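Local coordinates for Alpha/beta hydrolase family protein (Bacillus anthracis, PDB 3OOS) that is probably a hydrolase of the alpha/beta fold family, whose natural substrate is not established, at residues R170-M175 and D232-Y237; M175-Y178 and K182-E185; D135-S140 and N146-I151; A96-G101 and N261-E266. One frame throughout, in Å; residues are numbered along the deposited sequence.

Contact 1: R170-M175 and D232-Y237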
# COMPACT_ATOMS: atom_id res chain seq x y z
N ARG A 170 9.84 14.00 -9.45
CA ARG A 170 11.18 14.07 -8.86
C ARG A 170 11.13 14.76 -7.50
O ARG A 170 11.67 14.26 -6.51
CB ARG A 170 12.12 14.82 -9.80
CG ARG A 170 13.56 14.90 -9.33
CD ARG A 170 14.25 13.55 -9.46
NE ARG A 170 15.67 13.63 -9.17
CZ ARG A 170 16.54 12.66 -9.44
NH1 ARG A 170 16.13 11.55 -10.02
NH2 ARG A 170 17.82 12.82 -9.15
N GLU A 171 10.46 15.91 -7.46
CA GLU A 171 10.31 16.68 -6.22
C GLU A 171 9.63 15.84 -5.14
O GLU A 171 10.08 15.82 -3.99
CB GLU A 171 9.51 17.96 -6.50
CG GLU A 171 9.49 18.96 -5.35
CD GLU A 171 8.82 20.28 -5.73
OE1 GLU A 171 8.38 20.42 -6.89
OE2 GLU A 171 8.75 21.18 -4.86
N TRP A 172 8.57 15.13 -5.52
CA TRP A 172 7.86 14.25 -4.60
C TRP A 172 8.77 13.15 -4.06
O TRP A 172 8.80 12.90 -2.85
CB TRP A 172 6.62 13.63 -5.27
CG TRP A 172 5.76 12.90 -4.30
CD1 TRP A 172 5.91 11.62 -3.86
CD2 TRP A 172 4.61 13.42 -3.61
NE1 TRP A 172 4.93 11.30 -2.96
CE2 TRP A 172 4.12 12.39 -2.79
CE3 TRP A 172 3.94 14.65 -3.62
CZ2 TRP A 172 2.99 12.55 -1.97
CZ3 TRP A 172 2.82 14.81 -2.81
CH2 TRP A 172 2.36 13.77 -2.00
N ALA A 173 9.51 12.49 -4.96
CA ALA A 173 10.40 11.40 -4.58
C ALA A 173 11.48 11.86 -3.60
O ALA A 173 11.76 11.18 -2.61
CB ALA A 173 11.03 10.77 -5.82
N LEU A 174 12.06 13.02 -3.87
CA LEU A 174 13.12 13.56 -3.01
C LEU A 174 12.64 13.84 -1.60
O LEU A 174 13.38 13.66 -0.63
CB LEU A 174 13.75 14.80 -3.64
CG LEU A 174 14.68 14.49 -4.82
CD1 LEU A 174 14.88 15.73 -5.68
CD2 LEU A 174 16.02 13.93 -4.35
N MSE A 175 11.39 14.27 -1.48
CA MSE A 175 10.77 14.50 -0.18
C MSE A 175 10.50 13.18 0.54
O MSE A 175 10.43 13.13 1.78
CB MSE A 175 9.47 15.26 -0.37
CG MSE A 175 8.69 15.49 0.90
SE MSE A 175 6.86 15.92 0.47
CE MSE A 175 6.30 14.26 -0.41
N ASP A 232 9.07 9.31 7.99
CA ASP A 232 7.90 9.38 7.11
C ASP A 232 7.10 10.65 7.37
O ASP A 232 6.74 10.94 8.51
CB ASP A 232 7.02 8.13 7.30
CG ASP A 232 6.16 7.82 6.09
OD1 ASP A 232 5.89 8.73 5.27
OD2 ASP A 232 5.73 6.66 5.97
N VAL A 233 6.84 11.42 6.31
CA VAL A 233 6.08 12.67 6.43
C VAL A 233 4.65 12.57 5.90
O VAL A 233 3.94 13.57 5.84
CB VAL A 233 6.82 13.88 5.77
CG1 VAL A 233 8.15 14.14 6.46
CG2 VAL A 233 7.02 13.66 4.27
N GLN A 234 4.23 11.37 5.51
CA GLN A 234 2.86 11.18 5.03
C GLN A 234 1.97 10.73 6.19
O GLN A 234 1.16 11.52 6.69
CB GLN A 234 2.81 10.25 3.82
CG GLN A 234 3.38 10.91 2.56
CD GLN A 234 3.34 10.02 1.34
OE1 GLN A 234 2.29 9.54 0.94
NE2 GLN A 234 4.50 9.82 0.73
N CYS A 235 2.11 9.47 6.62
CA CYS A 235 1.59 9.05 7.92
C CYS A 235 2.75 9.03 8.91
O CYS A 235 3.57 8.11 8.87
CB CYS A 235 0.95 7.66 7.84
SG CYS A 235 -0.49 7.52 6.75
N PRO A 236 2.84 10.05 9.78
CA PRO A 236 3.95 10.10 10.74
C PRO A 236 4.06 8.85 11.60
O PRO A 236 3.07 8.15 11.84
CB PRO A 236 3.61 11.33 11.59
CG PRO A 236 2.84 12.21 10.67
CD PRO A 236 2.00 11.26 9.85
N TYR A 237 5.29 8.57 12.05
CA TYR A 237 5.63 7.35 12.77
C TYR A 237 4.68 6.98 13.93
O TYR A 237 4.36 5.81 14.14
CB TYR A 237 7.09 7.42 13.27
CG TYR A 237 7.55 6.14 13.91
CD1 TYR A 237 7.81 5.02 13.13
CD2 TYR A 237 7.71 6.04 15.29
CE1 TYR A 237 8.21 3.83 13.70
CE2 TYR A 237 8.12 4.85 15.88
CZ TYR A 237 8.37 3.75 15.07
OH TYR A 237 8.77 2.56 15.63
O HOH W 1 4.88 8.70 -1.73
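A water joins Trp172 to Gln234, and it accepts from both sides. Trp172 NE1 gives its N-H to this water at 2.9 Å. Gln234 NE2 reaches the same water at 2.7 Å. The water lies in the indole plane, at the ring edge. No direct hydrogen bond crosses between the segments. The two nitrogens, Trp172 NE1 and Gln234 NE2, are 4.0 Å apart, and both are donors. Amide and ring planes are turned 75° from each other. The Gln234 chain runs straight beyond CG (chi2 -180°), which carries its amide up to the indole. The other amide atom, OE1, is hydrogen-bonded to Tyr138 OH, so both ends of the amide are engaged and its flip is restrained.

Next to this polar bridge lies an apolar one. Met175, a selenomethionine, brings CG to 4.2 Å from Val233 CG2. Its chain then bends at chi3 (63°) and sets CE over the centre of the Trp172 ring, 3.6 Å above the plane.

Residues 170-175 belong to helix 162-176, in the helical insertion after strand 116-122, probably the cap or lid of this fold. Residues 232-237 follow strand 224-229. There Gln234 N bonds Asp232 OD1 at 3.1 Å, an Asx turn. Asp232 OD1 also holds His260 ND1, consistent with the acid and histidine of a catalytic triad. The probable cap thus meets the core through a hydrated polar joint beside a small apolar contact between Met175 and Val233, and partners at both ends orient the Gln234 amide.

Contact 2: M175-Y178 and K182-E185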
# COMPACT_ATOMS: atom_id res chain seq x y z
N MSE A 175 11.39 14.27 -1.48
CA MSE A 175 10.77 14.50 -0.18
C MSE A 175 10.50 13.18 0.54
O MSE A 175 10.43 13.13 1.78
CB MSE A 175 9.47 15.26 -0.37
CG MSE A 175 8.69 15.49 0.90
SE MSE A 175 6.86 15.92 0.47
CE MSE A 175 6.30 14.26 -0.41
N SER A 176 10.37 12.11 -0.24
CA SER A 176 9.94 10.79 0.25
C SER A 176 11.09 9.84 0.57
O SER A 176 10.85 8.71 1.02
CB SER A 176 9.04 10.13 -0.80
OG SER A 176 7.94 10.96 -1.10
N PHE A 177 12.32 10.29 0.33
CA PHE A 177 13.52 9.50 0.57
C PHE A 177 14.47 10.22 1.52
O PHE A 177 14.76 11.40 1.34
CB PHE A 177 14.27 9.24 -0.74
CG PHE A 177 13.77 8.04 -1.49
CD1 PHE A 177 14.48 6.84 -1.46
CD2 PHE A 177 12.60 8.10 -2.24
CE1 PHE A 177 14.03 5.72 -2.15
CE2 PHE A 177 12.14 6.98 -2.94
CZ PHE A 177 12.86 5.79 -2.90
N TYR A 178 14.96 9.48 2.52
CA TYR A 178 15.93 10.01 3.47
C TYR A 178 17.25 10.35 2.77
O TYR A 178 17.84 11.40 3.04
CB TYR A 178 16.14 8.98 4.59
CG TYR A 178 17.33 9.25 5.49
CD1 TYR A 178 17.21 10.09 6.59
CD2 TYR A 178 18.56 8.64 5.25
CE1 TYR A 178 18.30 10.34 7.43
CE2 TYR A 178 19.65 8.87 6.07
CZ TYR A 178 19.51 9.72 7.16
OH TYR A 178 20.60 9.95 7.97
N LYS A 182 20.10 6.66 -2.08
CA LYS A 182 19.17 5.53 -2.06
C LYS A 182 18.07 5.69 -3.10
O LYS A 182 17.62 4.71 -3.69
CB LYS A 182 18.57 5.33 -0.66
CG LYS A 182 19.57 4.86 0.39
CD LYS A 182 20.30 3.60 -0.06
CE LYS A 182 21.25 3.10 1.03
NZ LYS A 182 22.02 1.90 0.59
N LEU A 183 17.63 6.93 -3.34
CA LEU A 183 16.65 7.19 -4.40
C LEU A 183 17.22 6.84 -5.78
O LEU A 183 16.57 6.14 -6.56
CB LEU A 183 16.17 8.65 -4.38
CG LEU A 183 15.30 9.11 -5.57
CD1 LEU A 183 14.04 8.26 -5.74
CD2 LEU A 183 14.93 10.58 -5.44
N GLU A 184 18.43 7.32 -6.05
CA GLU A 184 19.07 7.07 -7.33
C GLU A 184 19.23 5.56 -7.58
O GLU A 184 18.98 5.08 -8.69
CB GLU A 184 20.42 7.80 -7.43
CG GLU A 184 20.73 8.32 -8.81
CD GLU A 184 19.56 9.10 -9.42
OE1 GLU A 184 18.93 9.90 -8.70
OE2 GLU A 184 19.28 8.90 -10.61
N GLU A 185 19.63 4.83 -6.54
CA GLU A 185 19.79 3.38 -6.64
C GLU A 185 18.45 2.68 -6.81
O GLU A 185 18.35 1.71 -7.57
CB GLU A 185 20.54 2.84 -5.42
CG GLU A 185 22.00 3.26 -5.37
CD GLU A 185 22.71 2.83 -4.09
OE1 GLU A 185 22.12 2.09 -3.28
OE2 GLU A 185 23.87 3.25 -3.90
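Phe177 and Leu183 cross at about a right angle, with the leucine lying over one face of the ring. The methyl CD1 of Leu183 sits 3.9 Å from the Phe177 ring centroid and 21° off the ring normal. This is a CH-pi contact. The methyl is displaced toward the rim, and its nearest ring atom is Phe177 CE2, 3.6 Å from Leu183 CD1. The CD1-CE1 edge of the ring lies along the leucine backbone. Phe177 CD1 is 3.7 Å from Leu183 CA. Between these two ends, Leu183 CB packs 3.8 Å from Phe177 CG. The leucine therefore meets the ring from its main chain out to one methyl. Its CG stands anti to the backbone N (chi1 171°), and a chi2 of 58° places CD1 above the ring.

Lys182 takes a smaller share. Its carbonyl O approaches Phe177 CE1 obliquely at 4.0 Å. Its side chain leads away toward Glu185, where NZ and OE1 form only a long salt bridge.

The contact closes the short turn between helix 162-176 and helix 180-186. Phe177 lies in the link between the two helices, and Leu183 also packs on Ala173 and Leu174 of the first. On the core side, Phe177 touches Val264 and Glu265 of helix 262-265, while Glu265 OE1 takes the backbone N-H of Tyr178. No hydrogen bond crosses between the segments themselves. The chemistry implies that this corner is held by dispersion and a CH-pi contact of the Leu183 methyl with the ring face, with the polar grip supplied by neighbours.

Contact 3: D135-S140 and N146-I151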
# COMPACT_ATOMS: atom_id res chain seq x y z
N ASP A 135 2.94 16.92 11.78
CA ASP A 135 4.11 16.31 11.14
C ASP A 135 3.80 15.68 9.78
O ASP A 135 4.71 15.18 9.11
CB ASP A 135 4.77 15.28 12.06
CG ASP A 135 5.55 15.92 13.20
OD1 ASP A 135 5.71 17.16 13.20
OD2 ASP A 135 6.00 15.18 14.08
N SER A 136 2.53 15.71 9.38
CA SER A 136 2.13 15.22 8.07
C SER A 136 2.06 16.36 7.06
O SER A 136 1.54 17.43 7.36
CB SER A 136 0.76 14.54 8.14
OG SER A 136 0.31 14.17 6.84
N ILE A 137 2.56 16.10 5.86
CA ILE A 137 2.48 17.06 4.75
C ILE A 137 1.03 17.37 4.35
O ILE A 137 0.77 18.38 3.69
CB ILE A 137 3.27 16.57 3.51
CG1 ILE A 137 2.72 15.22 3.00
CG2 ILE A 137 4.77 16.49 3.83
CD1 ILE A 137 3.36 14.72 1.72
N TYR A 138 0.10 16.52 4.76
CA TYR A 138 -1.32 16.70 4.44
C TYR A 138 -2.03 17.65 5.41
O TYR A 138 -3.19 18.01 5.19
CB TYR A 138 -2.04 15.35 4.38
CG TYR A 138 -1.40 14.37 3.42
CD1 TYR A 138 -1.32 14.65 2.06
CD2 TYR A 138 -0.88 13.16 3.88
CE1 TYR A 138 -0.73 13.76 1.18
CE2 TYR A 138 -0.29 12.26 3.01
CZ TYR A 138 -0.22 12.56 1.66
OH TYR A 138 0.36 11.68 0.78
N CYS A 139 -1.33 18.04 6.47
CA CYS A 139 -1.88 18.93 7.49
C CYS A 139 -1.50 20.39 7.23
O CYS A 139 -0.34 20.69 6.96
CB CYS A 139 -1.37 18.50 8.87
SG CYS A 139 -1.90 19.56 10.23
N SER A 140 -2.48 21.29 7.33
CA SER A 140 -2.26 22.71 7.05
C SER A 140 -1.26 23.40 8.00
O SER A 140 -0.74 24.47 7.69
CB SER A 140 -3.58 23.47 7.03
OG SER A 140 -4.19 23.46 8.31
N ASN A 146 1.18 23.71 1.55
CA ASN A 146 0.79 24.45 0.36
C ASN A 146 1.43 23.90 -0.91
O ASN A 146 0.75 23.75 -1.94
CB ASN A 146 1.09 25.94 0.50
CG ASN A 146 0.18 26.63 1.50
OD1 ASN A 146 -1.01 26.31 1.60
ND2 ASN A 146 0.74 27.59 2.23
N ARG A 147 2.72 23.59 -0.84
CA ARG A 147 3.44 23.05 -1.99
C ARG A 147 2.88 21.69 -2.38
O ARG A 147 2.70 21.41 -3.57
CB ARG A 147 4.95 22.97 -1.72
CG ARG A 147 5.79 22.48 -2.92
CD ARG A 147 5.49 23.26 -4.19
NE ARG A 147 6.19 22.71 -5.35
CZ ARG A 147 5.89 23.00 -6.61
NH1 ARG A 147 4.90 23.83 -6.91
NH2 ARG A 147 6.60 22.45 -7.59
N ILE A 148 2.59 20.86 -1.38
CA ILE A 148 2.09 19.51 -1.61
C ILE A 148 0.69 19.51 -2.24
O ILE A 148 0.41 18.71 -3.13
CB ILE A 148 2.15 18.65 -0.31
CG1 ILE A 148 3.61 18.33 0.05
CG2 ILE A 148 1.32 17.37 -0.43
CD1 ILE A 148 4.40 17.66 -1.06
N VAL A 149 -0.16 20.43 -1.80
CA VAL A 149 -1.48 20.60 -2.43
C VAL A 149 -1.32 20.91 -3.92
O VAL A 149 -1.98 20.29 -4.77
CB VAL A 149 -2.32 21.71 -1.73
CG1 VAL A 149 -3.54 22.09 -2.58
CG2 VAL A 149 -2.76 21.24 -0.35
N SER A 150 -0.41 21.84 -4.23
CA SER A 150 -0.14 22.23 -5.61
C SER A 150 0.40 21.07 -6.45
O SER A 150 -0.04 20.86 -7.58
CB SER A 150 0.82 23.42 -5.66
OG SER A 150 1.03 23.83 -6.99
N ILE A 151 1.34 20.32 -5.89
CA ILE A 151 1.92 19.16 -6.57
C ILE A 151 0.85 18.09 -6.85
O ILE A 151 0.75 17.59 -7.96
CB ILE A 151 3.11 18.54 -5.79
CG1 ILE A 151 4.29 19.53 -5.73
CG2 ILE A 151 3.57 17.24 -6.45
CD1 ILE A 151 5.43 19.09 -4.81
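Ile137 and Ile148 meet through different chi1 torsions. Ile137 has CG1 between its backbone N and carbonyl carbon (chi1 60°), and its chain then extends to CD1. Ile148 has CG1 beside the backbone N (chi1 -70°), with CG2 anti to that N. The two side chains cross at about a right angle. Ile148 CG1 rests 3.9 Å from Ile137 CB. Further out, Ile137 CD1 lies 4.0 Å from Ile148 CG2, so both Ile148 branches touch it. The Tyr138 ring adds a long, oblique contact: its CE1 is 4.5 Å from Ile148 CG2. Ile137 CG1 also lies over the centre of that ring, 4.0 Å above its plane.

Ser136 to Cys139 form a type I beta turn. Ser136 OG accepts from Tyr138 N at 3.1 Å, which makes an ST turn as well. The same hydroxyl is hydrogen-bonded to Gln234 O. These bonds fix the turn that presents Ile137 to helix 145-155, the first helix of the insertion after strand 116-122. Ile148 packs on Trp172 and Met175 of helix 162-176 too, and Ile137 on Met175 and Val233. Arg147, one residue before Ile148, makes a salt bridge to Glu171 of that second helix.

Contact 4: A96-G101 and N261-E266. With SO4 (sulfate ion), chain B.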
# COMPACT_ATOMS: atom_id res chain seq x y z
N ALA A 96 -0.19 -7.89 2.55
CA ALA A 96 0.80 -6.86 2.81
C ALA A 96 0.48 -5.60 2.00
O ALA A 96 0.22 -5.66 0.80
CB ALA A 96 2.20 -7.37 2.47
N GLY A 97 0.50 -4.46 2.69
CA GLY A 97 0.24 -3.18 2.04
C GLY A 97 1.04 -2.05 2.67
O GLY A 97 1.35 -2.08 3.87
N HIS A 98 1.36 -1.06 1.85
CA HIS A 98 2.13 0.11 2.27
C HIS A 98 1.34 1.39 2.06
O HIS A 98 0.73 1.59 1.00
CB HIS A 98 3.46 0.18 1.52
CG HIS A 98 4.36 1.27 1.99
ND1 HIS A 98 5.05 1.19 3.18
CD2 HIS A 98 4.67 2.47 1.46
CE1 HIS A 98 5.75 2.30 3.35
NE2 HIS A 98 5.53 3.10 2.32
N SER A 99 1.36 2.25 3.08
CA SER A 99 0.70 3.56 3.07
C SER A 99 -0.81 3.39 2.91
O SER A 99 -1.43 2.76 3.77
CB SER A 99 1.34 4.49 2.03
OG SER A 99 0.98 5.84 2.28
N ALA A 100 -1.41 3.90 1.83
CA ALA A 100 -2.84 3.64 1.60
C ALA A 100 -3.14 2.14 1.49
O ALA A 100 -4.21 1.68 1.90
CB ALA A 100 -3.36 4.39 0.37
N GLY A 101 -2.18 1.39 0.96
CA GLY A 101 -2.26 -0.07 0.95
C GLY A 101 -2.27 -0.68 2.34
O GLY A 101 -2.88 -1.73 2.57
N ASN A 261 9.86 4.96 2.20
CA ASN A 261 10.11 3.76 1.38
C ASN A 261 11.16 2.80 1.97
O ASN A 261 12.16 2.51 1.31
CB ASN A 261 10.56 4.18 -0.03
CG ASN A 261 9.48 4.92 -0.80
OD1 ASN A 261 8.78 4.33 -1.63
ND2 ASN A 261 9.34 6.22 -0.54
N PRO A 262 10.94 2.28 3.20
CA PRO A 262 11.97 1.43 3.84
C PRO A 262 12.43 0.22 3.01
O PRO A 262 13.59 -0.19 3.12
CB PRO A 262 11.28 0.94 5.12
CG PRO A 262 10.20 1.92 5.38
CD PRO A 262 9.74 2.41 4.05
N PHE A 263 11.52 -0.34 2.21
CA PHE A 263 11.81 -1.52 1.37
C PHE A 263 12.90 -1.28 0.32
O PHE A 263 13.52 -2.24 -0.16
CB PHE A 263 10.52 -2.02 0.70
CG PHE A 263 9.62 -0.91 0.23
CD1 PHE A 263 9.78 -0.36 -1.04
CD2 PHE A 263 8.62 -0.41 1.06
CE1 PHE A 263 8.96 0.68 -1.48
CE2 PHE A 263 7.80 0.63 0.64
CZ PHE A 263 7.97 1.18 -0.63
N VAL A 264 13.15 -0.02 -0.04
CA VAL A 264 14.31 0.34 -0.88
C VAL A 264 15.34 1.24 -0.19
O VAL A 264 16.48 1.35 -0.66
CB VAL A 264 13.90 0.95 -2.25
CG1 VAL A 264 13.31 -0.11 -3.15
CG2 VAL A 264 12.94 2.13 -2.07
N GLU A 265 14.96 1.88 0.91
CA GLU A 265 15.88 2.76 1.64
C GLU A 265 16.81 1.98 2.57
O GLU A 265 17.94 2.41 2.83
CB GLU A 265 15.12 3.83 2.42
CG GLU A 265 14.33 4.78 1.54
CD GLU A 265 13.66 5.86 2.35
OE1 GLU A 265 14.36 6.81 2.76
OE2 GLU A 265 12.44 5.76 2.59
N GLU A 266 16.32 0.86 3.08
CA GLU A 266 17.08 -0.01 3.98
C GLU A 266 16.83 -1.46 3.57
O GLU A 266 16.16 -2.21 4.28
CB GLU A 266 16.67 0.21 5.44
CG GLU A 266 17.03 1.58 5.99
CD GLU A 266 16.64 1.74 7.44
OE1 GLU A 266 17.20 1.02 8.29
OE2 GLU A 266 15.79 2.60 7.73
S SO4 B . 0.49 6.42 -1.10
O1 SO4 B . -0.31 7.54 -1.60
O2 SO4 B . 1.48 6.92 -0.16
O3 SO4 B . -0.39 5.45 -0.47
O4 SO4 B . 1.17 5.79 -2.23
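His98 faces Phe263 and Pro262 across this buried contact. Its CB points toward residues 261-266, and CG stands anti to the backbone N (chi1 -174°). From CG outward the ring meets one atom above all, Phe263 CE2, which sits 3.6 Å above the imidazole plane over its centre. CG is 3.8 Å from Phe263 CE2, and CD2 is closest to it at 3.7 Å. CE1 also reaches Pro262 CD, 4.1 Å away. The His98-Phe263 pair is T-shaped, with the phenyl edge on the imidazole face. The ring centroids are 5.0 Å apart and the planes stand at 87°. ND1 is hydrogen-bonded to Tyr227 OH and NE2 to His260 O. With both bonds made, the imidazole's rotation should be held.

His98 belongs to a Gly-His-Ser-Ala-Gly sequence that fits a nucleophile elbow. Ser99, the probable nucleophile, has the strained backbone of such a turn (positive phi, 62°). A sulfate, probably from the crystallisation liquor, is bound at the probable active site. Ser99 OG donates to its O2 at 2.7 Å, and Ala100 N to its O3 at 3.0 Å. Tyr32 OH and His30 NE2 also hydrogen-bond the sulfate. The Ala100 N-H is placed as in the oxyanion hole of relatives.

The elbow lies between strand 93-98 and helix 100-112. Helix 262-265 meets it through His98. Pro262 and Phe263 of that helix also pack on Tyr227 of strand 224-229, and Pro262 on Phe255 of strand 250-255.

From the N terminus, residues 96-101 come first and open contact 4, the widest loop. It closes only at 261-266, so the other three contacts nest inside it. Contact 3 closes early, linking the turn at 135-140 to helix 145-155. Helix 162-176 then starts contact 1. Contact 2 begins from the same helix, shares Met175, and closes at 182-185, within the loop of contact 1. Contact 1 closes after strand 224-229. No loops cross. Contacts 2 and 3 organise the helices of the probable cap, contact 1 ties them to the core, and contact 4 joins the elbow after strand 93-98 to helix 262-265.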